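Long-range contacts in amino Transferase (Eubacterium rectale, PDB 3ELE), which probably transfers amino groups between amino acids and 2-oxo acids with the help of bound pyridoxal-5'-phosphate, as other class I and II aminotransferases do: residues Y133-K138 with D363-P368; F127-P132 with L148-A153; A333-V338 with W370-Y375. All coordinates share one frame; numbering follows the deposited sequence.

Contact 1 of 3, residues Y133-K138 with D363-P368; sequences YFPEYK and DGFGCP. With PLP (pyridoxal-5'-phosphate), chain E.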
loop_
_atom_site.group_PDB
_atom_site.type_symbol
_atom_site.label_atom_id
_atom_site.label_comp_id
_atom_site.label_asym_id
_atom_site.label_seq_id
_atom_site.Cartn_x
_atom_site.Cartn_y
_atom_site.Cartn_z
ATOM N N TYR A 133 -10.005 5.029 21.772
ATOM C CA TYR A 133 -9.083 4.944 20.631
ATOM C C TYR A 133 -9.648 4.270 19.377
ATOM O O TYR A 133 -10.635 3.540 19.437
ATOM C CB TYR A 133 -7.792 4.240 21.090
ATOM C CG TYR A 133 -7.954 2.756 21.327
ATOM C CD1 TYR A 133 -8.510 2.267 22.507
ATOM C CD2 TYR A 133 -7.570 1.833 20.347
ATOM C CE1 TYR A 133 -8.710 0.897 22.696
ATOM C CE2 TYR A 133 -7.754 0.474 20.515
ATOM C CZ TYR A 133 -8.309 -0.000 21.693
ATOM O OH TYR A 133 -8.450 -1.354 21.817
ATOM N N PHE A 134 -8.987 4.551 18.253
ATOM C CA PHE A 134 -9.270 3.979 16.933
ATOM C C PHE A 134 -8.958 2.462 16.976
ATOM O O PHE A 134 -7.775 2.086 17.016
ATOM C CB PHE A 134 -8.390 4.712 15.916
ATOM C CG PHE A 134 -8.609 4.331 14.481
ATOM C CD1 PHE A 134 -9.888 4.326 13.922
ATOM C CD2 PHE A 134 -7.510 4.114 13.642
ATOM C CE1 PHE A 134 -10.066 4.016 12.563
ATOM C CE2 PHE A 134 -7.682 3.813 12.284
ATOM C CZ PHE A 134 -8.963 3.753 11.750
ATOM N N PRO A 135 -9.998 1.588 16.950
ATOM C CA PRO A 135 -9.759 0.143 17.135
ATOM C C PRO A 135 -8.819 -0.546 16.153
ATOM O O PRO A 135 -8.208 -1.552 16.516
ATOM C CB PRO A 135 -11.168 -0.475 17.046
ATOM C CG PRO A 135 -12.101 0.666 17.297
ATOM C CD PRO A 135 -11.440 1.855 16.731
ATOM N N GLU A 136 -8.664 0.024 14.953
ATOM C CA GLU A 136 -7.780 -0.507 13.918
ATOM C C GLU A 136 -6.296 -0.515 14.349
ATOM O O GLU A 136 -5.497 -1.241 13.760
ATOM C CB GLU A 136 -7.980 0.252 12.592
ATOM C CG GLU A 136 -7.489 -0.486 11.324
ATOM C CD GLU A 136 -8.371 -1.643 10.914
ATOM O OE1 GLU A 136 -9.261 -2.009 11.689
ATOM O OE2 GLU A 136 -8.191 -2.188 9.800
ATOM N N TYR A 137 -5.923 0.274 15.365
ATOM C CA TYR A 137 -4.556 0.210 15.934
ATOM C C TYR A 137 -4.190 -1.203 16.351
ATOM O O TYR A 137 -3.063 -1.601 16.150
ATOM C CB TYR A 137 -4.357 1.132 17.157
ATOM C CG TYR A 137 -4.493 2.624 16.910
ATOM C CD1 TYR A 137 -4.122 3.216 15.687
ATOM C CD2 TYR A 137 -4.885 3.470 17.948
ATOM C CE1 TYR A 137 -4.231 4.586 15.496
ATOM C CE2 TYR A 137 -4.980 4.825 17.781
ATOM C CZ TYR A 137 -4.668 5.387 16.552
ATOM O OH TYR A 137 -4.773 6.724 16.421
ATOM N N LYS A 138 -5.133 -1.942 16.946
ATOM C CA LYS A 138 -4.914 -3.351 17.328
ATOM C C LYS A 138 -4.545 -4.226 16.122
ATOM O O LYS A 138 -3.652 -5.052 16.214
ATOM C CB LYS A 138 -6.128 -3.937 18.052
ATOM C CG LYS A 138 -5.862 -5.312 18.676
ATOM C CD LYS A 138 -7.076 -5.873 19.392
ATOM C CE LYS A 138 -6.734 -7.160 20.117
ATOM N NZ LYS A 138 -6.123 -8.209 19.250
ATOM N N ASP A 363 -17.750 1.146 23.429
ATOM C CA ASP A 363 -17.122 -0.018 24.100
ATOM C C ASP A 363 -15.917 -0.510 23.300
ATOM O O ASP A 363 -14.845 -0.693 23.855
ATOM C CB ASP A 363 -18.094 -1.191 24.278
ATOM C CG ASP A 363 -19.429 -0.780 24.909
ATOM O OD1 ASP A 363 -20.015 0.215 24.444
ATOM O OD2 ASP A 363 -19.919 -1.480 25.801
ATOM N N GLY A 364 -16.110 -0.662 21.994
ATOM C CA GLY A 364 -15.067 -1.069 21.045
ATOM C C GLY A 364 -13.907 -0.087 20.928
ATOM O O GLY A 364 -12.806 -0.491 20.571
ATOM N N PHE A 365 -14.164 1.196 21.212
ATOM C CA PHE A 365 -13.118 2.228 21.293
ATOM C C PHE A 365 -12.416 2.223 22.672
ATOM O O PHE A 365 -11.486 2.980 22.886
ATOM C CB PHE A 365 -13.673 3.628 20.982
ATOM C CG PHE A 365 -14.296 3.758 19.609
ATOM C CD1 PHE A 365 -15.633 3.439 19.403
ATOM C CD2 PHE A 365 -13.566 4.247 18.521
ATOM C CE1 PHE A 365 -16.219 3.557 18.122
ATOM C CE2 PHE A 365 -14.136 4.366 17.248
ATOM C CZ PHE A 365 -15.477 4.018 17.051
ATOM N N GLY A 366 -12.852 1.363 23.589
ATOM C CA GLY A 366 -12.313 1.262 24.934
ATOM C C GLY A 366 -13.069 2.109 25.934
ATOM O O GLY A 366 -12.541 2.340 27.005
ATOM N N CYS A 367 -14.305 2.526 25.611
ATOM C CA CYS A 367 -15.134 3.394 26.487
ATOM C C CYS A 367 -16.613 3.004 26.690
ATOM O O CYS A 367 -17.500 3.585 26.046
ATOM C CB CYS A 367 -15.033 4.855 26.016
ATOM S SG CYS A 367 -14.237 5.866 27.154
ATOM N N PRO A 368 -16.885 2.031 27.595
ATOM C CA PRO A 368 -18.271 1.701 27.926
ATOM C C PRO A 368 -19.019 2.892 28.568
ATOM O O PRO A 368 -18.411 3.722 29.270
ATOM C CB PRO A 368 -18.139 0.550 28.944
ATOM C CG PRO A 368 -16.753 0.033 28.806
ATOM C CD PRO A 368 -15.928 1.172 28.328
HETATM N N1 PLP E . -6.150 7.418 12.187
HETATM C C2 PLP E . -7.407 7.792 12.668
HETATM C C2A PLP E . -7.551 8.186 14.103
HETATM C C3 PLP E . -8.518 7.828 11.801
HETATM O O3 PLP E . -9.754 8.213 12.262
HETATM C C4 PLP E . -8.379 7.445 10.447
HETATM C C4A PLP E . -9.662 7.083 9.721
HETATM O O4A PLP E . -10.113 5.939 9.801
HETATM C C5 PLP E . -7.083 7.068 9.980
HETATM C C6 PLP E . -5.975 7.054 10.862
HETATM C C5A PLP E . -6.823 6.610 8.560
HETATM O O4P PLP E . -6.460 7.640 7.696
HETATM P P PLP E . -6.025 7.233 6.198
HETATM O O1P PLP E . -4.957 8.168 5.708
HETATM O O2P PLP E . -7.201 7.411 5.282
HETATM O O3P PLP E . -5.535 5.824 6.118
#
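The carbonyl oxygen of Phe365 accepts the backbone N-H of Tyr133, with N and O 2.8 Å apart and 163° at the hydrogen. The donor lies in the carbonyl plane, on a lone pair. The same oxygen rests against the Tyr133 ring, 3.1 Å from its CD1. Tyr133 holds CG between its backbone N and carbonyl carbon (chi1 72°), which carries the start of the ring back beside its own N-H and so beside the acceptor of that N-H. The ring runs on past Gly366, and its hydroxyl bonds to Glu150.

Tyr133 also offers its carbonyl oxygen, which sits 3.2 Å from CD2 of Phe365, near the plane of that ring and at its edge; the CA of Phe365 makes a CA-H...O contact with it. Pro135 comes over one face of the Phe365 ring, toward the rim, with CD 3.7 Å from CD2 of Phe365. Its CG also reaches the carbonyl oxygen of Gly364.

Class I and II aminotransferases, which have the type I fold, place their cofactor between a large and a small domain, and this contact joins a cofactor-lining turn at the start of helix 136-143 to the loop between strands 360-361 and 370-374. Between Tyr133 and Pro135, Phe134 turns the other way. With CG anti to the backbone N (chi1 -176°), it lays its ring against the pyridine ring of PLP, whose C3 stands 4.0 Å above the centre of one face; Glu136 CB lies over the opposite face. Tyr137 brings its hydroxyl to the methyl carbon C2A of the cofactor and hydrogen-bonds to Asp217. Glu136 OE2 forms a salt bridge with Arg281 of the second subunit.

Contact 2 of 3, residues F127-P132 with L148-A153; sequences FITIAP and LVEVPA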
loop_
_atom_site.group_PDB
_atom_site.type_symbol
_atom_site.label_atom_id
_atom_site.label_comp_id
_atom_site.label_asym_id
_atom_site.label_seq_id
_atom_site.Cartn_x
_atom_site.Cartn_y
_atom_site.Cartn_z
ATOM N N PHE A 127 2.682 -1.848 22.414
ATOM C CA PHE A 127 2.386 -0.474 22.032
ATOM C C PHE A 127 1.153 -0.056 22.833
ATOM O O PHE A 127 0.167 -0.809 22.916
ATOM C CB PHE A 127 2.183 -0.314 20.523
ATOM C CG PHE A 127 3.436 -0.532 19.743
ATOM C CD1 PHE A 127 4.323 0.531 19.500
ATOM C CD2 PHE A 127 3.769 -1.811 19.280
ATOM C CE1 PHE A 127 5.538 0.318 18.783
ATOM C CE2 PHE A 127 4.959 -2.030 18.561
ATOM C CZ PHE A 127 5.842 -0.964 18.296
ATOM N N ILE A 128 1.230 1.137 23.429
ATOM C CA ILE A 128 0.208 1.671 24.302
ATOM C C ILE A 128 -0.679 2.634 23.533
ATOM O O ILE A 128 -0.178 3.513 22.817
ATOM C CB ILE A 128 0.808 2.420 25.517
ATOM C CG1 ILE A 128 1.566 1.470 26.445
ATOM C CG2 ILE A 128 -0.275 3.102 26.368
ATOM C CD1 ILE A 128 2.194 2.201 27.595
ATOM N N THR A 129 -1.987 2.458 23.695
ATOM C CA THR A 129 -3.009 3.377 23.111
ATOM C C THR A 129 -3.743 3.971 24.325
ATOM O O THR A 129 -3.803 3.330 25.400
ATOM C CB THR A 129 -3.929 2.672 22.110
ATOM O OG1 THR A 129 -4.783 3.634 21.460
ATOM C CG2 THR A 129 -4.791 1.610 22.776
ATOM N N ILE A 130 -4.199 5.219 24.183
ATOM C CA ILE A 130 -4.904 5.950 25.241
ATOM C C ILE A 130 -6.375 5.942 24.836
ATOM O O ILE A 130 -6.729 6.506 23.796
ATOM C CB ILE A 130 -4.386 7.422 25.397
ATOM C CG1 ILE A 130 -2.854 7.481 25.487
ATOM C CG2 ILE A 130 -4.985 8.100 26.648
ATOM C CD1 ILE A 130 -2.282 6.727 26.642
ATOM N N ALA A 131 -7.214 5.287 25.641
ATOM C CA ALA A 131 -8.654 5.201 25.384
ATOM C C ALA A 131 -9.329 6.584 25.577
ATOM O O ALA A 131 -8.842 7.377 26.366
ATOM C CB ALA A 131 -9.322 4.161 26.276
ATOM N N PRO A 132 -10.395 6.904 24.803
ATOM C CA PRO A 132 -10.970 6.078 23.748
ATOM C C PRO A 132 -10.085 6.136 22.512
ATOM O O PRO A 132 -9.491 7.190 22.238
ATOM C CB PRO A 132 -12.317 6.725 23.497
ATOM C CG PRO A 132 -12.078 8.173 23.784
ATOM C CD PRO A 132 -11.109 8.192 24.922
ATOM N N LEU A 148 -1.173 -4.790 21.922
ATOM C CA LEU A 148 -1.727 -3.499 22.264
ATOM C C LEU A 148 -2.080 -3.480 23.751
ATOM O O LEU A 148 -2.621 -4.455 24.277
ATOM C CB LEU A 148 -2.956 -3.218 21.425
ATOM C CG LEU A 148 -3.516 -1.803 21.533
ATOM C CD1 LEU A 148 -2.530 -0.798 20.906
ATOM C CD2 LEU A 148 -4.863 -1.745 20.856
ATOM N N VAL A 149 -1.743 -2.380 24.412
ATOM C CA VAL A 149 -2.033 -2.145 25.833
ATOM C C VAL A 149 -2.874 -0.866 25.874
ATOM O O VAL A 149 -2.451 0.151 25.356
ATOM C CB VAL A 149 -0.717 -2.004 26.615
ATOM C CG1 VAL A 149 -0.954 -1.578 28.076
ATOM C CG2 VAL A 149 0.001 -3.300 26.564
ATOM N N GLU A 150 -4.075 -0.942 26.447
ATOM C CA GLU A 150 -4.989 0.192 26.550
ATOM C C GLU A 150 -4.857 0.906 27.871
ATOM O O GLU A 150 -4.909 0.251 28.910
ATOM C CB GLU A 150 -6.448 -0.267 26.457
ATOM C CG GLU A 150 -6.805 -0.956 25.166
ATOM C CD GLU A 150 -8.266 -1.398 25.086
ATOM O OE1 GLU A 150 -9.095 -1.006 25.936
ATOM O OE2 GLU A 150 -8.588 -2.114 24.115
ATOM N N VAL A 151 -4.714 2.238 27.826
ATOM C CA VAL A 151 -4.778 3.051 29.039
ATOM C C VAL A 151 -6.260 3.448 29.195
ATOM O O VAL A 151 -6.858 3.978 28.225
ATOM C CB VAL A 151 -3.878 4.284 29.002
ATOM C CG1 VAL A 151 -4.048 5.102 30.298
ATOM C CG2 VAL A 151 -2.430 3.872 28.817
ATOM N N PRO A 152 -6.887 3.151 30.370
ATOM C CA PRO A 152 -8.286 3.574 30.605
ATOM C C PRO A 152 -8.506 5.083 30.423
ATOM O O PRO A 152 -7.625 5.889 30.751
ATOM C CB PRO A 152 -8.552 3.162 32.054
ATOM C CG PRO A 152 -7.620 2.069 32.299
ATOM C CD PRO A 152 -6.379 2.368 31.515
ATOM N N ALA A 153 -9.678 5.438 29.915
ATOM C CA ALA A 153 -9.986 6.819 29.575
ATOM C C ALA A 153 -10.037 7.793 30.763
ATOM O O ALA A 153 -10.396 7.418 31.889
ATOM C CB ALA A 153 -11.320 6.909 28.781
#
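Val151 packs against Ile128 and Ile130 where strand 147-151, outermost within this chain, lies parallel beside strand 126-130 in the large seven-stranded mixed sheet. Helix 136-143 links them in a beta-alpha-beta unit. From the backbone, Val151 CB stands 3.7 Å from the carbonyl oxygen of Thr129 and also meets CD1 of Ile130. Its CG2, anti to the carbonyl carbon, is the branch that reaches the other strand: it touches Ile130 CD1 and, at 3.4 Å, presses unusually tightly on Ile128 CG2. The Val151 and Ile130 side chains lie side by side and point the same way, while Ile128 is crossed at a slant. Ala164 and Leu165 of helix 162-167 also touch Val151.

The other face carries Thr129, Leu148 and Glu150. Leu148 CD1 approaches both the carbonyl oxygen of Phe127 and Thr129 CG2, and Glu150 CG touches that same methyl. Four backbone hydrogen bonds join the two segments in parallel register. Past the last of these, from Ala131 N to Val151 O, Ala131 CB packs 4.2 Å from Ala153 CB.

Contact 3 of 3, residues A333-V338 with W370-Y375; sequences AFYMFV and WVRISY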
loop_
_atom_site.group_PDB
_atom_site.type_symbol
_atom_site.label_atom_id
_atom_site.label_comp_id
_atom_site.label_asym_id
_atom_site.label_seq_id
_atom_site.Cartn_x
_atom_site.Cartn_y
_atom_site.Cartn_z
ATOM N N ALA A 333 -11.317 17.117 15.128
ATOM C CA ALA A 333 -11.882 15.941 14.439
ATOM C C ALA A 333 -13.395 16.180 14.152
ATOM O O ALA A 333 -13.881 17.334 14.263
ATOM C CB ALA A 333 -11.620 14.640 15.230
ATOM N N PHE A 334 -14.121 15.144 13.737
ATOM C CA PHE A 334 -15.567 15.291 13.433
ATOM C C PHE A 334 -16.458 14.218 14.072
ATOM O O PHE A 334 -17.431 13.741 13.479
ATOM C CB PHE A 334 -15.831 15.542 11.937
ATOM C CG PHE A 334 -15.081 14.630 10.984
ATOM C CD1 PHE A 334 -15.209 13.235 11.050
ATOM C CD2 PHE A 334 -14.337 15.182 9.927
ATOM C CE1 PHE A 334 -14.553 12.406 10.119
ATOM C CE2 PHE A 334 -13.689 14.361 8.985
ATOM C CZ PHE A 334 -13.789 12.978 9.083
ATOM N N TYR A 335 -16.126 13.903 15.329
ATOM C CA TYR A 335 -16.840 12.928 16.137
ATOM C C TYR A 335 -17.229 13.569 17.470
ATOM O O TYR A 335 -16.394 14.235 18.101
ATOM C CB TYR A 335 -15.934 11.739 16.395
ATOM C CG TYR A 335 -15.305 11.177 15.158
ATOM C CD1 TYR A 335 -16.050 10.416 14.258
ATOM C CD2 TYR A 335 -13.967 11.438 14.855
ATOM C CE1 TYR A 335 -15.471 9.906 13.091
ATOM C CE2 TYR A 335 -13.385 10.940 13.707
ATOM C CZ TYR A 335 -14.140 10.171 12.822
ATOM O OH TYR A 335 -13.563 9.665 11.692
HETATM N N MSE A 336 -18.484 13.411 17.883
HETATM C CA MSE A 336 -18.905 13.884 19.189
HETATM C C MSE A 336 -19.077 12.683 20.124
HETATM O O MSE A 336 -19.735 11.690 19.766
HETATM C CB MSE A 336 -20.165 14.710 19.110
HETATM C CG MSE A 336 -20.471 15.424 20.437
HETATM SE SE MSE A 336 -21.733 16.767 20.202
HETATM C CE MSE A 336 -20.665 17.953 19.171
ATOM N N PHE A 337 -18.503 12.807 21.319
ATOM C CA PHE A 337 -18.521 11.760 22.340
ATOM C C PHE A 337 -19.612 12.165 23.345
ATOM O O PHE A 337 -19.491 13.196 24.027
ATOM C CB PHE A 337 -17.117 11.641 22.965
ATOM C CG PHE A 337 -16.705 10.237 23.272
ATOM C CD1 PHE A 337 -16.632 9.294 22.257
ATOM C CD2 PHE A 337 -16.322 9.859 24.565
ATOM C CE1 PHE A 337 -16.260 7.990 22.526
ATOM C CE2 PHE A 337 -15.917 8.560 24.833
ATOM C CZ PHE A 337 -15.871 7.632 23.805
ATOM N N VAL A 338 -20.690 11.368 23.387
ATOM C CA VAL A 338 -21.890 11.642 24.201
ATOM C C VAL A 338 -22.096 10.503 25.199
ATOM O O VAL A 338 -21.927 9.314 24.847
ATOM C CB VAL A 338 -23.126 11.783 23.286
ATOM C CG1 VAL A 338 -24.422 12.100 24.075
ATOM C CG2 VAL A 338 -22.887 12.858 22.230
ATOM N N TRP A 370 -20.509 5.327 26.858
ATOM C CA TRP A 370 -20.472 6.468 25.931
ATOM C C TRP A 370 -20.777 6.001 24.525
ATOM O O TRP A 370 -20.837 4.802 24.254
ATOM C CB TRP A 370 -19.086 7.121 25.949
ATOM C CG TRP A 370 -18.758 7.813 27.222
ATOM C CD1 TRP A 370 -18.417 7.223 28.395
ATOM C CD2 TRP A 370 -18.764 9.234 27.471
ATOM N NE1 TRP A 370 -18.199 8.170 29.351
ATOM C CE2 TRP A 370 -18.383 9.416 28.817
ATOM C CE3 TRP A 370 -19.027 10.370 26.677
ATOM C CZ2 TRP A 370 -18.268 10.696 29.416
ATOM C CZ3 TRP A 370 -18.915 11.651 27.261
ATOM C CH2 TRP A 370 -18.528 11.798 28.624
ATOM N N VAL A 371 -21.038 6.960 23.644
ATOM C CA VAL A 371 -21.259 6.688 22.227
ATOM C C VAL A 371 -20.559 7.739 21.371
ATOM O O VAL A 371 -20.285 8.844 21.839
ATOM C CB VAL A 371 -22.751 6.656 21.858
ATOM C CG1 VAL A 371 -23.473 5.556 22.634
ATOM C CG2 VAL A 371 -23.424 8.056 22.063
ATOM N N ARG A 372 -20.273 7.371 20.128
ATOM C CA ARG A 372 -19.667 8.253 19.154
ATOM C C ARG A 372 -20.723 8.583 18.101
ATOM O O ARG A 372 -21.304 7.676 17.481
ATOM C CB ARG A 372 -18.470 7.601 18.469
ATOM C CG ARG A 372 -17.763 8.592 17.527
ATOM C CD ARG A 372 -16.758 7.941 16.642
ATOM N NE ARG A 372 -17.368 7.223 15.529
ATOM C CZ ARG A 372 -16.689 6.668 14.517
ATOM N NH1 ARG A 372 -15.376 6.712 14.464
ATOM N NH2 ARG A 372 -17.347 6.040 13.552
ATOM N N ILE A 373 -20.919 9.882 17.884
ATOM C CA ILE A 373 -21.855 10.425 16.894
ATOM C C ILE A 373 -20.989 11.227 15.898
ATOM O O ILE A 373 -20.414 12.247 16.254
ATOM C CB ILE A 373 -22.901 11.356 17.584
ATOM C CG1 ILE A 373 -23.595 10.647 18.758
ATOM C CG2 ILE A 373 -23.905 11.868 16.579
ATOM C CD1 ILE A 373 -24.778 11.390 19.390
ATOM N N SER A 374 -20.844 10.736 14.671
ATOM C CA SER A 374 -20.050 11.424 13.652
ATOM C C SER A 374 -20.889 12.575 13.117
ATOM O O SER A 374 -22.109 12.407 12.950
ATOM C CB SER A 374 -19.681 10.477 12.502
ATOM O OG SER A 374 -19.016 9.326 12.976
ATOM N N TYR A 375 -20.264 13.737 12.889
ATOM C CA TYR A 375 -20.985 14.912 12.319
ATOM C C TYR A 375 -20.453 15.391 10.969
ATOM O O TYR A 375 -20.853 16.472 10.490
ATOM C CB TYR A 375 -21.202 16.031 13.341
ATOM C CG TYR A 375 -19.975 16.536 14.026
ATOM C CD1 TYR A 375 -19.211 17.559 13.457
ATOM C CD2 TYR A 375 -19.583 16.031 15.261
ATOM C CE1 TYR A 375 -18.068 18.041 14.095
ATOM C CE2 TYR A 375 -18.440 16.541 15.917
ATOM C CZ TYR A 375 -17.697 17.553 15.315
ATOM O OH TYR A 375 -16.560 18.069 15.905
HETATM O O HOH W 1 -15.116 16.212 16.891
#
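Tyr335 and Arg372 lie side by side and point the same way, with the phenol ring and the guanidinium only 12° from parallel. Tyr335 CE1 sits over one face of the guanidinium, toward its rim and 3.5 Å from Arg372 NH1, while the aliphatic part of the arginine runs past CB, CG and CD1 of the tyrosine. A bend at chi3 (77°) sets NE, from which the guanidinium continues alongside the tyrosine ring. Ser374 OG takes the edge of the same ring, in its plane, 3.4 Å from CD1 of Tyr335, and is hydrogen-bonded to Ser41 O. The guanidinium is gripped from outside by Asn183 at NH1 and by that same Ser41 carbonyl at NH2, and the phenol OH is hydrogen-bonded to that of Tyr220; Asn183 and Tyr220 belong to the PLP pocket.

At the other end of this face, the Phe337 and Trp370 side chains cross at about a right angle, yet the Phe337 ring and the five-membered ring of Trp370 are nearly parallel, planes 13° apart. They are slid so far that they barely overlap, and Phe337 CD2 meets Trp370 CE3 at 3.5 Å. Trp370 CB makes an off-centre CH-pi contact with the phenyl ring.

On the opposite face Val338 CG2 packs on Ile373 CD1. Tyr375 turns one ring face to the carbonyl carbon of Phe334, and its hydroxyl donates to a water that in turn donates to Tyr335 O, each bond 2.6 Å. Five backbone hydrogen bonds join the antiparallel segments, the one from Met336 N to Ile373 O nearly straight.

Strands 335-339 and 370-374 are the middle pair of a four-stranded antiparallel sheet, flanked by 327-328 and 360-361; helix 306-323 packs on Met336, Ile373 and Tyr375, and helix 345-353 on Val371.

How the contacts relate
Contact 1 holds the middle place: its centre is 8 Å from that of contact 2 and 13 Å from that of contact 3. Residues 133-138 follow directly on 127-132, so the chain passes from the edge of the large sheet into the turn beside PLP. Residues 363-368 likewise lead toward strand 370-374 of the small sheet. Cys367, in 363-368, touches both other contacts, its SG 3.5 Å from Ala153 CB and its CB 3.6 Å from Phe337 CZ. Phe365 CZ approaches Arg372 NH1 at 3.7 Å. The cofactor meets contact 1 directly, lies about 4 Å from the Tyr335 side chain of contact 3 and about 9 Å from that of Thr129 in contact 2.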